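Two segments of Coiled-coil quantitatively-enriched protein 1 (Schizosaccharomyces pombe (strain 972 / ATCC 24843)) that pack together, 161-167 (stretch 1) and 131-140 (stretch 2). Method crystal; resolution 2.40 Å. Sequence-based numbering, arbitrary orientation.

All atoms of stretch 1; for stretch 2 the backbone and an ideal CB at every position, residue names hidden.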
ATOM      1  N   ALA A 161     -16.527  38.282 -23.872  1.00 61.56           N
ATOM      2  CA  ALA A 161     -16.127  38.725 -22.546  1.00 60.40           C
ATOM      3  C   ALA A 161     -15.049  37.798 -21.981  1.00 58.55           C
ATOM      4  O   ALA A 161     -14.174  38.257 -21.246  1.00 58.87           O
ATOM      5  CB  ALA A 161     -17.333  38.827 -21.641  1.00 57.45           C
ATOM      6  N   ILE A 162     -15.106  36.504 -22.340  1.00 57.37           N
ATOM      7  CA  ILE A 162     -14.102  35.524 -21.936  1.00 55.24           C
ATOM      8  C   ILE A 162     -14.102  34.325 -22.891  1.00 55.56           C
ATOM      9  O   ILE A 162     -15.137  33.698 -23.106  1.00 54.83           O
ATOM     10  CB  ILE A 162     -14.266  35.106 -20.453  1.00 53.16           C
ATOM     11  CG1 ILE A 162     -13.230  34.062 -20.027  1.00 51.07           C
ATOM     12  CG2 ILE A 162     -15.686  34.650 -20.143  1.00 53.52           C
ATOM     13  CD1 ILE A 162     -13.006  33.976 -18.529  1.00 47.92           C
ATOM     14  N   TRP A 163     -12.926  34.023 -23.463  1.00 56.14           N
ATOM     15  CA  TRP A 163     -12.668  32.767 -24.154  1.00 56.32           C
ATOM     16  C   TRP A 163     -12.350  31.682 -23.125  1.00 53.64           C
ATOM     17  O   TRP A 163     -11.603  31.933 -22.178  1.00 52.23           O
ATOM     18  CB  TRP A 163     -11.494  32.913 -25.135  1.00 59.56           C
ATOM     19  CG  TRP A 163     -11.769  33.664 -26.404  1.00 66.23           C
ATOM     20  CD1 TRP A 163     -11.288  34.898 -26.737  1.00 67.86           C
ATOM     21  CD2 TRP A 163     -12.543  33.221 -27.536  1.00 70.34           C
ATOM     22  NE1 TRP A 163     -11.719  35.260 -27.983  1.00 71.98           N
ATOM     23  CE2 TRP A 163     -12.492  34.254 -28.499  1.00 73.34           C
ATOM     24  CE3 TRP A 163     -13.282  32.067 -27.828  1.00 71.79           C
ATOM     25  CZ2 TRP A 163     -13.150  34.165 -29.725  1.00 76.61           C
ATOM     26  CZ3 TRP A 163     -13.932  31.981 -29.041  1.00 75.72           C
ATOM     27  CH2 TRP A 163     -13.866  33.016 -29.977  1.00 78.75           C
ATOM     28  N   ILE A 164     -12.913  30.480 -23.322  1.00 51.90           N
ATOM     29  CA  ILE A 164     -12.559  29.302 -22.538  1.00 49.21           C
ATOM     30  C   ILE A 164     -11.767  28.351 -23.432  1.00 49.72           C
ATOM     31  O   ILE A 164     -12.318  27.784 -24.375  1.00 50.56           O
ATOM     32  CB  ILE A 164     -13.805  28.603 -21.950  1.00 48.57           C
ATOM     33  CG1 ILE A 164     -14.694  29.550 -21.140  1.00 46.81           C
ATOM     34  CG2 ILE A 164     -13.415  27.364 -21.152  1.00 46.87           C
ATOM     35  CD1 ILE A 164     -14.002  30.224 -19.975  1.00 44.97           C
ATOM     36  N   CYS A 165     -10.482  28.161 -23.107  1.00 48.73           N
ATOM     37  CA  CYS A 165      -9.578  27.405 -23.958  1.00 51.98           C
ATOM     38  C   CYS A 165      -9.110  26.132 -23.256  1.00 51.19           C
ATOM     39  O   CYS A 165      -8.659  26.166 -22.112  1.00 49.87           O
ATOM     40  CB  CYS A 165      -8.372  28.248 -24.354  1.00 53.76           C
ATOM     41  SG  CYS A 165      -7.392  27.519 -25.692  1.00 57.19           S
ATOM     42  N   VAL A 166      -9.225  25.007 -23.967  1.00 52.43           N
ATOM     43  CA  VAL A 166      -8.668  23.737 -23.535  1.00 51.57           C
ATOM     44  C   VAL A 166      -7.165  23.778 -23.800  1.00 53.76           C
ATOM     45  O   VAL A 166      -6.743  24.135 -24.896  1.00 55.44           O
ATOM     46  CB  VAL A 166      -9.360  22.560 -24.252  1.00 53.38           C
ATOM     47  CG1 VAL A 166      -8.559  21.271 -24.161  1.00 54.02           C
ATOM     48  CG2 VAL A 166     -10.775  22.345 -23.739  1.00 51.35           C
ATOM     49  N   SER A 167      -6.372  23.408 -22.785  1.00 53.61           N
ATOM     50  CA  SER A 167      -4.927  23.587 -22.803  1.00 56.85           C
ATOM     51  C   SER A 167      -4.282  22.813 -23.953  1.00 62.56           C
ATOM     52  O   SER A 167      -3.185  23.157 -24.388  1.00 65.05           O
ATOM     53  CB  SER A 167      -4.311  23.239 -21.469  1.00 54.44           C
ATOM     54  OG  SER A 167      -4.371  21.842 -21.226  1.00 54.00           O
ATOM     55  N   UNK A 131     -14.818  19.976 -18.259  1.00 35.81           N
ATOM     56  CA  UNK A 131     -14.953  21.139 -17.395  1.00 35.57           C
ATOM     57  C   UNK A 131     -15.019  22.413 -18.231  1.00 36.71           C
ATOM     58  O   UNK A 131     -15.775  23.323 -17.902  1.00 36.40           O
ATOM     59  CB  UNK A 131     -13.792  21.209 -16.402  1.00 35.57           C
ATOM     60  N   UNK A 132     -14.227  22.459 -19.310  1.00 38.32           N
ATOM     61  CA  UNK A 132     -14.278  23.559 -20.262  1.00 41.19           C
ATOM     62  C   UNK A 132     -15.716  23.769 -20.736  1.00 44.31           C
ATOM     63  O   UNK A 132     -16.210  24.893 -20.732  1.00 46.46           O
ATOM     64  CB  UNK A 132     -13.352  23.289 -21.450  1.00 41.19           C
ATOM     65  N   UNK A 133     -16.378  22.669 -21.117  1.00 46.70           N
ATOM     66  CA  UNK A 133     -17.732  22.706 -21.645  1.00 50.20           C
ATOM     67  C   UNK A 133     -18.704  23.158 -20.558  1.00 51.79           C
ATOM     68  O   UNK A 133     -19.566  23.998 -20.809  1.00 54.88           O
ATOM     69  CB  UNK A 133     -18.135  21.336 -22.193  1.00 50.20           C
ATOM     70  N   UNK A 134     -18.554  22.583 -19.358  1.00 50.04           N
ATOM     71  CA  UNK A 134     -19.445  22.848 -18.240  1.00 51.97           C
ATOM     72  C   UNK A 134     -19.304  24.304 -17.793  1.00 50.94           C
ATOM     73  O   UNK A 134     -20.303  24.956 -17.503  1.00 54.09           O
ATOM     74  CB  UNK A 134     -19.150  21.896 -17.079  1.00 51.97           C
ATOM     75  N   UNK A 135     -18.061  24.802 -17.754  1.00 48.37           N
ATOM     76  CA  UNK A 135     -17.780  26.163 -17.316  1.00 48.17           C
ATOM     77  C   UNK A 135     -18.405  27.140 -18.310  1.00 49.38           C
ATOM     78  O   UNK A 135     -19.131  28.047 -17.910  1.00 48.67           O
ATOM     79  CB  UNK A 135     -16.274  26.400 -17.188  1.00 48.17           C
ATOM     80  N   UNK A 136     -18.120  26.919 -19.601  1.00 51.51           N
ATOM     81  CA  UNK A 136     -18.601  27.744 -20.698  1.00 55.39           C
ATOM     82  C   UNK A 136     -20.122  27.873 -20.636  1.00 60.20           C
ATOM     83  O   UNK A 136     -20.658  28.973 -20.745  1.00 60.61           O
ATOM     84  CB  UNK A 136     -18.167  27.156 -22.042  1.00 55.39           C
ATOM     85  N   UNK A 137     -20.803  26.736 -20.453  1.00 64.03           N
ATOM     86  CA  UNK A 137     -22.256  26.693 -20.469  1.00 70.71           C
ATOM     87  C   UNK A 137     -22.815  27.346 -19.207  1.00 70.80           C
ATOM     88  O   UNK A 137     -23.889  27.944 -19.241  1.00 74.62           O
ATOM     89  CB  UNK A 137     -22.751  25.250 -20.593  1.00 70.71           C
ATOM     90  N   UNK A 138     -22.072  27.233 -18.101  1.00 66.85           N
ATOM     91  CA  UNK A 138     -22.543  27.743 -16.825  1.00 69.68           C
ATOM     92  C   UNK A 138     -22.395  29.263 -16.745  1.00 71.11           C
ATOM     93  O   UNK A 138     -23.199  29.921 -16.088  1.00 73.72           O
ATOM     94  CB  UNK A 138     -21.781  27.076 -15.678  1.00 69.68           C
ATOM     95  N   UNK A 139     -21.367  29.809 -17.405  1.00 68.57           N
ATOM     96  CA  UNK A 139     -21.147  31.248 -17.411  1.00 69.17           C
ATOM     97  C   UNK A 139     -22.205  31.933 -18.273  1.00 73.83           C
ATOM     98  O   UNK A 139     -22.691  33.004 -17.916  1.00 76.57           O
ATOM     99  CB  UNK A 139     -19.742  31.578 -17.919  1.00 69.17           C
ATOM    100  N   UNK A 140     -22.551  31.303 -19.405  1.00 75.81           N
ATOM    101  CA  UNK A 140     -23.615  31.773 -20.279  1.00 78.63           C
ATOM    102  C   UNK A 140     -24.917  31.850 -19.486  1.00 81.76           C
ATOM    103  O   UNK A 140     -25.657  32.825 -19.596  1.00 86.31           O
ATOM    104  CB  UNK A 140     -23.770  30.857 -21.495  1.00 78.63           C
TER

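The strand of stretch 1, residues 162-166, runs nearly antiparallel to the helix of stretch 2, at 169°, with the axes 8.6 Å apart at closest. Alternation along the strand turns Ile-162 and Ile-164 toward the helix and Trp-163 and Cys-165 away, so the surface on offer is aliphatic and carries no charge.

At position 131 the CA-to-CB bond points sideways and nothing of stretch 1 lies within 5.5 Å of the ideal CB, so many helix-compatible residues would fit. The deposited residue is Leu-131, whose side chain leads away from the strand.

Position 132 is the most tightly bounded. Its CB points toward the strand, 3.6 Å from CG2 of Val-166 and 4.1 Å from CG2 of Ile-164, and its CA lies 6.4 Å from the CA of Ile-164. So close a backbone favours a small residue: alanine readily, glycine or serine possibly, though glycine would give up the apolar contacts. It is Ala-132, whose methyl group makes these two contacts. Its carbonyl O also lies 3.8 Å from CG2 of Ile-164.

Positions 133 and 134 give stretch 1 little say. The CB of 133 points away and that of 134 is out of reach, so polar and apolar residues alike are possible. They are Asn-133, whose end comes nearer to the strand without touching it, and Thr-134.

Position 135 points toward the strand, but its ideal CB is 5.0 Å from CG2 of Ile-164. This leaves room for a longer apolar side chain, such as leucine, isoleucine or methionine. Leu-135 fills it, its CD1 lying 4.1 Å from CD1 of Ile-164; both chi angles lie between the usual wells.

Position 136 points sideways, yet its ideal CB is 4.3 Å from CG1 of Ile-164. A compact residue such as alanine, serine, threonine or valine suits this flank. With no charge or side-chain polar partner offered by Ile-164, a hydroxyl here would do best to bond within its own helix. Thr-136 does so: in the m rotamer its OG1 donates a hydrogen bond to O of Ala-132, 2.6 Å away, one turn back. The same OG1 packs 3.3 Å from CB of Ile-164.

Positions 137 and 138 are out of reach of stretch 1, which sets no preference. Gln-137 and Trp-138 occupy them, and neither touches the strand.

Position 139 points toward the strand, although nothing lies within 5.5 Å of its ideal CB. Only a side chain that extends can bridge the gap, and the isoleucines ahead call for an apolar one: leucine or methionine, perhaps phenylalanine. Leu-139, with chi1 m and chi2 t, brings CD1 to 4.2 Å from CD1 of Ile-164 and 4.3 Å from CG2 of Ile-162, so one methyl touches both.

Position 140 is again out of reach and open to many residues. Lys-140 extends its chain without meeting stretch 1. No hydrogen bond crosses between the segments; the contact rests on shape and apolar packing centred on Ile-164.

Stretch 2, residues 131-140: LANTLTQWLK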
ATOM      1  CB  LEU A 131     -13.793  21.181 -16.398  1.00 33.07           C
ATOM      2  CG  LEU A 131     -13.864  20.153 -15.270  1.00 32.27           C
ATOM      3  CD1 LEU A 131     -12.612  20.208 -14.408  1.00 30.44           C
ATOM      4  CD2 LEU A 131     -15.109  20.363 -14.420  1.00 32.45           C
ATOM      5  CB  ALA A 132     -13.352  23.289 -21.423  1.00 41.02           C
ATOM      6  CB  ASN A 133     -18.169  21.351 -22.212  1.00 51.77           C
ATOM      7  CG  ASN A 133     -17.266  20.824 -23.307  1.00 52.05           C
ATOM      8  OD1 ASN A 133     -16.500  21.574 -23.910  1.00 50.54           O
ATOM      9  ND2 ASN A 133     -17.353  19.531 -23.576  1.00 53.29           N
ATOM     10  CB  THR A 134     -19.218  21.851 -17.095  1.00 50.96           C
ATOM     11  OG1 THR A 134     -19.325  20.524 -17.614  1.00 53.94           O
ATOM     12  CG2 THR A 134     -20.188  22.027 -15.947  1.00 51.26           C
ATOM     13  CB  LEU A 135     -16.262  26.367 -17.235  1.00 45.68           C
ATOM     14  CG  LEU A 135     -15.718  27.209 -16.077  1.00 44.05           C
ATOM     15  CD1 LEU A 135     -14.509  28.010 -16.530  1.00 42.12           C
ATOM     16  CD2 LEU A 135     -16.770  28.136 -15.486  1.00 46.01           C
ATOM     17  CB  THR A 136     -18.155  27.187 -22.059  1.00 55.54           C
ATOM     18  OG1 THR A 136     -16.732  27.071 -22.079  1.00 50.81           O
ATOM     19  CG2 THR A 136     -18.601  28.038 -23.229  1.00 57.05           C
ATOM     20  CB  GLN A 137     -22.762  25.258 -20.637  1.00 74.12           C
ATOM     21  CG  GLN A 137     -22.516  24.673 -22.023  1.00 81.38           C
ATOM     22  CD  GLN A 137     -23.169  25.452 -23.141  1.00 89.41           C
ATOM     23  OE1 GLN A 137     -24.259  26.003 -22.994  1.00 96.46           O
ATOM     24  NE2 GLN A 137     -22.504  25.496 -24.284  1.00 94.68           N
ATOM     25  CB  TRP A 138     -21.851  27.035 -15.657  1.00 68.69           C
ATOM     26  CG  TRP A 138     -22.292  27.563 -14.327  1.00 71.78           C
ATOM     27  CD1 TRP A 138     -23.547  27.498 -13.794  1.00 76.72           C
ATOM     28  CD2 TRP A 138     -21.485  28.270 -13.372  1.00 67.05           C
ATOM     29  NE1 TRP A 138     -23.574  28.104 -12.567  1.00 76.79           N
ATOM     30  CE2 TRP A 138     -22.325  28.585 -12.281  1.00 70.50           C
ATOM     31  CE3 TRP A 138     -20.142  28.662 -13.327  1.00 59.03           C
ATOM     32  CZ2 TRP A 138     -21.860  29.273 -11.161  1.00 66.31           C
ATOM     33  CZ3 TRP A 138     -19.684  29.340 -12.220  1.00 58.36           C
ATOM     34  CH2 TRP A 138     -20.532  29.638 -11.152  1.00 61.45           C
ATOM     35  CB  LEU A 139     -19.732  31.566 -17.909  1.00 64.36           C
ATOM     36  CG  LEU A 139     -18.590  31.252 -16.942  1.00 60.81           C
ATOM     37  CD1 LEU A 139     -17.243  31.514 -17.598  1.00 58.05           C
ATOM     38  CD2 LEU A 139     -18.719  32.051 -15.653  1.00 59.30           C
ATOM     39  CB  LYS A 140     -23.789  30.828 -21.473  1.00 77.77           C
ATOM     40  CG  LYS A 140     -22.706  30.894 -22.541  1.00 76.00           C
ATOM     41  CD  LYS A 140     -22.872  29.824 -23.601  1.00 79.19           C
ATOM     42  CE  LYS A 140     -21.773  29.837 -24.642  1.00 79.71           C
ATOM     43  NZ  LYS A 140     -21.987  28.814 -25.692  1.00 85.57           N
TER
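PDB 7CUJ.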